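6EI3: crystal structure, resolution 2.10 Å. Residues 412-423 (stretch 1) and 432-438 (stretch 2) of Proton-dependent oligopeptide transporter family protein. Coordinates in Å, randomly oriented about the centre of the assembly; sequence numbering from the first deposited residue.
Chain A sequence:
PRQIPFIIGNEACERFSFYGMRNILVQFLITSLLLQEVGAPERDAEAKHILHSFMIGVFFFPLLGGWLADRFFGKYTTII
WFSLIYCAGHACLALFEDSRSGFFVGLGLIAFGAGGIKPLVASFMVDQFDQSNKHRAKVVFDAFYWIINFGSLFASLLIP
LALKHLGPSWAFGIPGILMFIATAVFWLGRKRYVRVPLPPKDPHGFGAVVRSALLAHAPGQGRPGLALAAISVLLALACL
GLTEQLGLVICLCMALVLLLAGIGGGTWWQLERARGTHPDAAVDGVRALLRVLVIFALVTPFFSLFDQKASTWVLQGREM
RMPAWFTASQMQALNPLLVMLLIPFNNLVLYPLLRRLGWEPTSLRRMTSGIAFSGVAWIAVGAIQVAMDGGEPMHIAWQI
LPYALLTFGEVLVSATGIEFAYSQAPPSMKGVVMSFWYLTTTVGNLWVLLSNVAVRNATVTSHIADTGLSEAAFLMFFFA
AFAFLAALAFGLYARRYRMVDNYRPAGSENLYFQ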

ATOM      1  N   LEU A 412       2.160  10.004 -10.954  1.00 27.07           N
ATOM      2  CA  LEU A 412       2.136  11.379 -10.453  1.00 27.70           C
ATOM      3  C   LEU A 412       2.118  11.467  -8.917  1.00 33.18           C
ATOM      4  O   LEU A 412       2.765  12.358  -8.373  1.00 33.71           O
ATOM      5  N   VAL A 413       1.363  10.600  -8.213  1.00 29.00           N
ATOM      6  CA  VAL A 413       1.301  10.772  -6.756  1.00 29.09           C
ATOM      7  C   VAL A 413       2.140   9.713  -5.990  1.00 33.82           C
ATOM      8  O   VAL A 413       2.867  10.077  -5.059  1.00 31.57           O
ATOM      9  N   SER A 414       2.018   8.429  -6.359  1.00 31.82           N
ATOM     10  CA  SER A 414       2.696   7.329  -5.671  1.00 31.25           C
ATOM     11  C   SER A 414       4.195   7.366  -5.828  1.00 36.13           C
ATOM     12  O   SER A 414       4.888   7.280  -4.814  1.00 37.22           O
ATOM     13  N   ALA A 415       4.700   7.557  -7.065  1.00 31.97           N
ATOM     14  CA  ALA A 415       6.139   7.662  -7.314  1.00 32.55           C
ATOM     15  C   ALA A 415       6.755   8.955  -6.706  1.00 38.77           C
ATOM     16  O   ALA A 415       7.911   8.944  -6.308  1.00 41.57           O
ATOM     17  N   THR A 416       5.976  10.047  -6.620  1.00 33.77           N
ATOM     18  CA  THR A 416       6.399  11.341  -6.080  1.00 33.97           C
ATOM     19  C   THR A 416       6.362  11.417  -4.540  1.00 39.25           C
ATOM     20  O   THR A 416       7.251  12.026  -3.943  1.00 38.61           O
ATOM     21  N   GLY A 417       5.314  10.850  -3.925  1.00 35.67           N
ATOM     22  CA  GLY A 417       5.069  10.924  -2.492  1.00 35.18           C
ATOM     23  C   GLY A 417       6.234  10.606  -1.584  1.00 38.52           C
ATOM     24  O   GLY A 417       6.567  11.379  -0.685  1.00 35.78           O
ATOM     25  N   ILE A 418       6.857   9.467  -1.827  1.00 36.91           N
ATOM     26  CA  ILE A 418       7.945   8.958  -1.007  1.00 37.59           C
ATOM     27  C   ILE A 418       9.242   9.759  -1.246  1.00 38.67           C
ATOM     28  O   ILE A 418       9.931  10.111  -0.284  1.00 38.50           O
ATOM     29  N   GLU A 419       9.505  10.151  -2.494  1.00 33.36           N
ATOM     30  CA  GLU A 419      10.649  10.996  -2.835  1.00 33.20           C
ATOM     31  C   GLU A 419      10.465  12.396  -2.191  1.00 34.58           C
ATOM     32  O   GLU A 419      11.418  12.971  -1.646  1.00 35.03           O
ATOM     33  N   PHE A 420       9.229  12.924  -2.231  1.00 28.85           N
ATOM     34  CA  PHE A 420       8.923  14.218  -1.623  1.00 27.98           C
ATOM     35  C   PHE A 420       9.148  14.137  -0.112  1.00 28.92           C
ATOM     36  O   PHE A 420       9.790  15.007   0.459  1.00 26.25           O
ATOM     37  N   ALA A 421       8.604  13.106   0.540  1.00 27.40           N
ATOM     38  CA  ALA A 421       8.737  12.993   1.992  1.00 29.34           C
ATOM     39  C   ALA A 421      10.203  12.856   2.429  1.00 37.85           C
ATOM     40  O   ALA A 421      10.607  13.508   3.390  1.00 38.19           O
ATOM     41  N   TYR A 422      11.013  12.097   1.660  1.00 37.00           N
ATOM     42  CA  TYR A 422      12.438  11.917   1.941  1.00 38.37           C
ATOM     43  C   TYR A 422      13.193  13.250   1.884  1.00 39.07           C
ATOM     44  O   TYR A 422      13.994  13.519   2.770  1.00 39.10           O
ATOM     45  N   SER A 423      12.904  14.087   0.867  1.00 32.74           N
ATOM     46  CA  SER A 423      13.512  15.401   0.664  1.00 32.96           C
ATOM     47  C   SER A 423      13.218  16.386   1.801  1.00 37.60           C
ATOM     48  O   SER A 423      13.992  17.307   1.996  1.00 40.37           O
ATOM     49  N   VAL A 432      11.097   6.004   9.503  1.00 44.33           N
ATOM     50  CA  VAL A 432       9.828   6.541  10.003  1.00 43.35           C
ATOM     51  C   VAL A 432       8.955   6.951   8.804  1.00 43.27           C
ATOM     52  O   VAL A 432       7.752   6.679   8.806  1.00 41.93           O
ATOM     53  N   VAL A 433       9.560   7.635   7.800  1.00 37.29           N
ATOM     54  CA  VAL A 433       8.874   8.057   6.572  1.00 34.66           C
ATOM     55  C   VAL A 433       8.265   6.830   5.889  1.00 35.78           C
ATOM     56  O   VAL A 433       7.087   6.843   5.527  1.00 31.55           O
ATOM     57  N   MET A 434       9.078   5.778   5.731  1.00 35.34           N
ATOM     58  CA  MET A 434       8.673   4.535   5.102  1.00 36.76           C
ATOM     59  C   MET A 434       7.548   3.824   5.866  1.00 35.27           C
ATOM     60  O   MET A 434       6.606   3.350   5.240  1.00 32.16           O
ATOM     61  N   SER A 435       7.626   3.788   7.203  1.00 32.04           N
ATOM     62  CA  SER A 435       6.583   3.182   8.027  1.00 32.53           C
ATOM     63  C   SER A 435       5.254   3.908   7.788  1.00 37.11           C
ATOM     64  O   SER A 435       4.247   3.244   7.567  1.00 36.79           O
ATOM     65  N   PHE A 436       5.272   5.260   7.754  1.00 32.55           N
ATOM     66  CA  PHE A 436       4.080   6.078   7.514  1.00 32.74           C
ATOM     67  C   PHE A 436       3.533   5.877   6.107  1.00 33.25           C
ATOM     68  O   PHE A 436       2.316   5.975   5.926  1.00 33.04           O
ATOM     69  N   TRP A 437       4.428   5.668   5.107  1.00 27.60           N
ATOM     70  CA  TRP A 437       4.032   5.425   3.706  1.00 27.20           C
ATOM     71  C   TRP A 437       3.303   4.088   3.591  1.00 28.66           C
ATOM     72  O   TRP A 437       2.267   4.023   2.941  1.00 26.75           O
ATOM     73  N   TYR A 438       3.815   3.031   4.254  1.00 25.20           N
ATOM     74  CA  TYR A 438       3.139   1.726   4.258  1.00 25.05           C
ATOM     75  C   TYR A 438       1.757   1.849   4.896  1.00 27.89           C
ATOM     76  O   TYR A 438       0.793   1.315   4.364  1.00 27.69           O
TER

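The two stretches are helical segments of one chain whose N-to-C directions differ by 150°, so they run roughly antiparallel, with a closest axial approach of 10.2 Å. The register follows from the nearest CA pairs: Ala421 CA lies 6.7 Å from Val433 CA, and Ile418 CA lies 7.1 Å from Trp437 CA. Packing buries 384 Å², both sides summed, and no direct hydrogen bond crosses between the stretches.

Stretch 2 opens with Val432 (chi1 t), whose side chain is out of reach of stretch 1. The next residue, Val433, points its CA-to-CB bond toward stretch 1. Its chi1 of 167° (t) places CG1 among three partners: Val433 CG1 is 3.6 Å from Ala421 CB, 3.7 Å from Ile418 CD1 and 3.7 Å from Tyr422 CE1. Ala421 also points toward its partner helix, and its short side chain meets the valine where the CA atoms come nearest.

Met434 leaves its backbone sideways. With chi1 t and chi2 p, and chi3 at -141° between wells, it brings its sulfur to two residues of stretch 1. Met434 SD lies 3.5 Å from Ile418 CD1, an apolar contact, and 3.1 Å from Tyr422 OH, a close approach that is not counted as a hydrogen bond. Met434 SD sits 5.3 Å from the centroid of the Tyr422 ring and 64° off its normal, so the sulfur-aromatic contact is oblique. Tyr422 itself starts sideways, but chi1 m and chi2 of -32° carry its end nearer to stretch 2.

Ser435 and Phe436, both with chi1 m, are out of reach of stretch 1. The helix then turns Trp437 back toward stretch 1, one turn after Val433; the backbone hydrogen bond from Trp437 N to Val433 O measures 2.9 Å.

Trp437 has the largest area covered by the other stretch, 91 Å². Its chi1 of -171° (t) and chi2 of -122° set the indole against Ile418, whose CB lies 4.2 Å from the centroid of the Trp437 five-membered ring and only 9° off the normal, a CH-pi contact over one face. Ile418 (chi1 t, chi2 p) begins sideways, yet its end comes nearer, with CD1 3.7 Å from Trp437 CB. The six-membered ring reaches the backbone of stretch 1: Trp437 CZ2 is 3.5 Å from Ser414 O, and Trp437 CH2 is 4.1 Å from Gly417 CA. Glycine matters sterically here, because an ideal CB on Gly417 would fall 2.6 Å from Trp437 CH2, a clash.

The polar link is made by water 1, which accepts a hydrogen bond from Trp437 NE1 at 2.8 Å and is hydrogen-bonded to Ser414 OG (chi1 t) at 2.7 Å. It thus bridges the helices at the indole nitrogen. Tyr438 (chi1 m) ends the stretch without touching stretch 1.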

ATOM      1  CB  LEU A 412       0.937  12.153 -11.017  1.00 27.84           C
ATOM      2  CG  LEU A 412       0.960  12.567 -12.489  1.00 33.52           C
ATOM      3  CD1 LEU A 412      -0.430  13.070 -12.918  1.00 33.87           C
ATOM      4  CD2 LEU A 412       1.986  13.673 -12.746  1.00 35.00           C
ATOM      5  CB  VAL A 413      -0.159  10.917  -6.211  1.00 32.29           C
ATOM      6  CG1 VAL A 413      -1.021   9.695  -6.500  1.00 30.51           C
ATOM      7  CG2 VAL A 413      -0.185  11.277  -4.718  1.00 32.41           C
ATOM      8  CB  SER A 414       2.125   5.976  -6.084  1.00 31.73           C
ATOM      9  OG  SER A 414       2.650   4.965  -5.247  1.00 33.24           O
ATOM     10  CB  ALA A 415       6.415   7.596  -8.809  1.00 33.70           C
ATOM     11  CB  THR A 416       5.496  12.432  -6.652  1.00 39.01           C
ATOM     12  OG1 THR A 416       5.420  12.291  -8.067  1.00 33.78           O
ATOM     13  CG2 THR A 416       5.964  13.830  -6.301  1.00 39.71           C
ATOM     14  CB  ILE A 418       8.051   7.401  -1.198  1.00 41.72           C
ATOM     15  CG1 ILE A 418       8.915   6.755  -0.104  1.00 42.77           C
ATOM     16  CG2 ILE A 418       8.477   6.969  -2.604  1.00 43.62           C
ATOM     17  CD1 ILE A 418       8.319   6.908   1.330  1.00 44.39           C
ATOM     18  CB  GLU A 419      10.756  11.119  -4.362  1.00 34.67           C
ATOM     19  CG  GLU A 419      12.101  11.637  -4.843  1.00 54.54           C
ATOM     20  CD  GLU A 419      12.319  11.647  -6.348  1.00 92.19           C
ATOM     21  OE1 GLU A 419      11.654  10.858  -7.062  1.00 93.25           O
ATOM     22  OE2 GLU A 419      13.175  12.436  -6.815  1.00 91.97           O
ATOM     23  CB  PHE A 420       7.470  14.643  -1.933  1.00 29.73           C
ATOM     24  CG  PHE A 420       6.953  15.724  -1.013  1.00 32.65           C
ATOM     25  CD1 PHE A 420       7.262  17.057  -1.239  1.00 35.23           C
ATOM     26  CD2 PHE A 420       6.199  15.402   0.108  1.00 35.10           C
ATOM     27  CE1 PHE A 420       6.794  18.055  -0.382  1.00 37.18           C
ATOM     28  CE2 PHE A 420       5.750  16.402   0.976  1.00 39.14           C
ATOM     29  CZ  PHE A 420       6.060  17.722   0.726  1.00 36.65           C
ATOM     30  CB  ALA A 421       7.911  11.841   2.499  1.00 29.18           C
ATOM     31  CB  TYR A 422      13.070  10.903   0.973  1.00 41.33           C
ATOM     32  CG  TYR A 422      12.778   9.447   1.288  1.00 46.86           C
ATOM     33  CD1 TYR A 422      12.604   9.015   2.603  1.00 49.24           C
ATOM     34  CD2 TYR A 422      12.767   8.487   0.282  1.00 48.92           C
ATOM     35  CE1 TYR A 422      12.386   7.671   2.902  1.00 50.58           C
ATOM     36  CE2 TYR A 422      12.527   7.142   0.567  1.00 50.74           C
ATOM     37  CZ  TYR A 422      12.353   6.737   1.882  1.00 61.37           C
ATOM     38  OH  TYR A 422      12.139   5.410   2.172  1.00 67.52           O
ATOM     39  CB  SER A 423      13.041  15.991  -0.662  1.00 35.54           C
ATOM     40  OG  SER A 423      11.741  16.549  -0.544  1.00 40.08           O
ATOM     41  CB  VAL A 432      10.058   7.730  10.986  1.00 48.46           C
ATOM     42  CG1 VAL A 432       8.735   8.300  11.501  1.00 48.27           C
ATOM     43  CG2 VAL A 432      10.953   7.315  12.151  1.00 49.22           C
ATOM     44  CB  VAL A 433       9.811   8.828   5.609  1.00 37.29           C
ATOM     45  CG1 VAL A 433       9.177   8.985   4.227  1.00 35.98           C
ATOM     46  CG2 VAL A 433      10.200  10.184   6.185  1.00 37.52           C
ATOM     47  CB  MET A 434       9.874   3.619   4.853  1.00 41.24           C
ATOM     48  CG  MET A 434       9.681   2.754   3.649  1.00 48.97           C
ATOM     49  SD  MET A 434       9.578   3.751   2.123  1.00 57.59           S
ATOM     50  CE  MET A 434       8.348   2.866   1.300  1.00 52.85           C
ATOM     51  CB  SER A 435       6.962   3.223   9.508  1.00 37.22           C
ATOM     52  OG  SER A 435       8.075   2.380   9.762  1.00 46.15           O
ATOM     53  CB  PHE A 436       4.358   7.577   7.740  1.00 36.30           C
ATOM     54  CG  PHE A 436       4.389   8.125   9.154  1.00 40.64           C
ATOM     55  CD1 PHE A 436       4.079   7.317  10.244  1.00 44.13           C
ATOM     56  CD2 PHE A 436       4.722   9.461   9.391  1.00 45.49           C
ATOM     57  CE1 PHE A 436       4.142   7.816  11.550  1.00 46.85           C
ATOM     58  CE2 PHE A 436       4.772   9.968  10.702  1.00 49.86           C
ATOM     59  CZ  PHE A 436       4.476   9.143  11.771  1.00 48.24           C
ATOM     60  CB  TRP A 437       5.234   5.485   2.742  1.00 25.47           C
ATOM     61  CG  TRP A 437       4.855   5.447   1.282  1.00 26.48           C
ATOM     62  CD1 TRP A 437       5.259   4.525   0.357  1.00 28.97           C
ATOM     63  CD2 TRP A 437       4.053   6.407   0.567  1.00 26.52           C
ATOM     64  NE1 TRP A 437       4.770   4.857  -0.890  1.00 27.68           N
ATOM     65  CE2 TRP A 437       4.021   6.003  -0.787  1.00 29.70           C
ATOM     66  CE3 TRP A 437       3.371   7.585   0.936  1.00 28.87           C
ATOM     67  CZ2 TRP A 437       3.289   6.699  -1.759  1.00 29.22           C
ATOM     68  CZ3 TRP A 437       2.661   8.283  -0.033  1.00 29.98           C
ATOM     69  CH2 TRP A 437       2.631   7.842  -1.363  1.00 29.91           C
ATOM     70  CB  TYR A 438       3.955   0.672   5.019  1.00 26.78           C
ATOM     71  CG  TYR A 438       5.261   0.316   4.356  1.00 28.74           C
ATOM     72  CD1 TYR A 438       5.346   0.167   2.975  1.00 30.33           C
ATOM     73  CD2 TYR A 438       6.402   0.072   5.111  1.00 29.72           C
ATOM     74  CE1 TYR A 438       6.552  -0.168   2.358  1.00 32.99           C
ATOM     75  CE2 TYR A 438       7.607  -0.284   4.505  1.00 30.29           C
ATOM     76  CZ  TYR A 438       7.677  -0.400   3.130  1.00 39.16           C
ATOM     77  OH  TYR A 438       8.856  -0.773   2.529  1.00 44.97           O
TER
HETATM   78  O   HOH W   1       4.303   3.814  -3.472  0.70 34.97           O